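Local coordinates for protein TCR beta chain (Gallus gallus, PDB 6LIR) that pairs with the TCR alpha chain to form the chicken alpha-beta T-cell receptor, a receptor expected to recognise peptide antigens presented by MHC molecules, at the interface of chains B and A. Sequence-based numbering; all coordinates share one arbitrary frame. Chains: chain A, TCR beta chain; chain B, TCR alpha chain.

The interface of chains B and A. Residues chain B 118, 120, 132; chain A 125-127, 130, 138, 140.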
# COMPACT_ATOMS: atom_id res chain seq x y z
N TYR B 118 9.48 -23.06 -7.82
CA TYR B 118 10.00 -22.95 -9.17
C TYR B 118 11.14 -21.95 -9.21
O TYR B 118 11.17 -20.98 -8.45
CB TYR B 118 8.93 -22.50 -10.18
CG TYR B 118 7.62 -23.25 -10.13
CD1 TYR B 118 7.48 -24.48 -10.77
CD2 TYR B 118 6.53 -22.73 -9.46
CE1 TYR B 118 6.27 -25.16 -10.73
CE2 TYR B 118 5.33 -23.40 -9.41
CZ TYR B 118 5.20 -24.62 -10.05
OH TYR B 118 4.00 -25.29 -10.00
N LEU B 120 13.10 -19.22 -11.70
CA LEU B 120 12.83 -18.39 -12.86
C LEU B 120 14.10 -17.66 -13.27
O LEU B 120 14.94 -17.33 -12.43
CB LEU B 120 11.73 -17.36 -12.59
CG LEU B 120 10.47 -17.80 -11.84
CD1 LEU B 120 9.51 -16.62 -11.72
CD2 LEU B 120 9.82 -18.96 -12.55
N LEU B 132 10.18 -18.89 -6.83
CA LEU B 132 8.75 -18.69 -6.68
C LEU B 132 8.12 -19.87 -5.95
O LEU B 132 8.18 -21.00 -6.42
CB LEU B 132 8.11 -18.49 -8.05
CG LEU B 132 6.59 -18.34 -8.11
CD1 LEU B 132 6.08 -17.06 -7.44
CD2 LEU B 132 6.09 -18.43 -9.55
N SER A 125 10.96 -14.58 -16.90
CA SER A 125 10.13 -15.47 -17.70
C SER A 125 9.37 -16.41 -16.78
O SER A 125 9.93 -16.92 -15.80
CB SER A 125 10.99 -16.27 -18.68
OG SER A 125 11.93 -15.44 -19.34
N PRO A 126 8.09 -16.65 -17.04
CA PRO A 126 7.33 -17.55 -16.17
C PRO A 126 7.74 -18.99 -16.38
O PRO A 126 8.23 -19.38 -17.45
CB PRO A 126 5.87 -17.32 -16.60
CG PRO A 126 5.98 -16.88 -18.02
CD PRO A 126 7.26 -16.07 -18.10
N SER A 127 7.57 -19.79 -15.34
CA SER A 127 8.00 -21.18 -15.38
C SER A 127 7.09 -22.00 -16.28
O SER A 127 5.86 -21.99 -16.11
CB SER A 127 8.02 -21.77 -13.97
OG SER A 127 8.33 -23.15 -13.99
N GLU A 130 5.25 -24.45 -13.97
CA GLU A 130 4.07 -23.88 -13.33
C GLU A 130 2.90 -23.84 -14.30
O GLU A 130 1.78 -24.23 -13.96
CB GLU A 130 4.36 -22.47 -12.80
CG GLU A 130 3.10 -21.73 -12.33
CD GLU A 130 3.31 -20.24 -12.03
OE1 GLU A 130 2.64 -19.72 -11.12
OE2 GLU A 130 4.15 -19.60 -12.70
N THR A 138 2.91 -17.05 -13.58
CA THR A 138 3.24 -15.96 -12.68
C THR A 138 4.40 -15.18 -13.29
O THR A 138 5.46 -15.74 -13.56
CB THR A 138 3.62 -16.47 -11.29
OG1 THR A 138 2.55 -17.25 -10.75
CG2 THR A 138 3.91 -15.30 -10.35
N VAL A 140 7.03 -12.31 -12.60
CA VAL A 140 7.66 -11.60 -11.50
C VAL A 140 8.47 -10.45 -12.07
O VAL A 140 9.42 -10.66 -12.84
CB VAL A 140 8.54 -12.54 -10.66
CG1 VAL A 140 9.05 -11.82 -9.43
CG2 VAL A 140 7.74 -13.78 -10.27
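B:Tyr118 lays its ring against the start of the chain A helix. CB sits 4.0 Å from CB of A:Ser127, CG also lies near that serine's hydroxyl oxygen OG, and the near rim comes next, CD1 lying 3.6 Å from the same OG. Farther along, CE1 passes the backbone N of A:Glu130, while CZ rests 3.5 Å from that residue's CA. On the other rim CD2 and CE2 lie against CB of A:Glu130, CE2 at 3.6 Å. The phenol OH ends beside CA of A:Glu130. CB of A:Glu130 stands over one face of the ring, displaced toward the rim, in a CH-pi contact 3.7 Å from the centroid. With the ring cut back to an alanine here, CA and CB of A:Glu130 are likely to lose their aromatic cover and a gap to open beside OG of A:Ser127.

Past that ring, A:Glu130 runs out extended, CG anti to its backbone N (chi1 170°), which carries the carboxylate to A:Thr138 within chain A. OE1 takes the threonine hydroxyl OG1 on its syn lone pair, and OE2 receives the backbone N of A:Thr138 at 3.0 Å from above the carboxylate plane. Together these bonds hold the carboxylate's rotation, and the methyl CD2 of B:Leu132 packs beside it, 3.6 Å from CB of A:Thr138. B:Leu120 splits its branches: CD1 meets CG2 of A:Val140 at 3.6 Å, whereas CD2 touches CB of A:Ser127.

This patch joins the constant regions of the receptor heterodimer: alpha-chain strands 116-121 and 128-134 face beta-chain strand 136-144, the loop at 125-127 and helix 128-134.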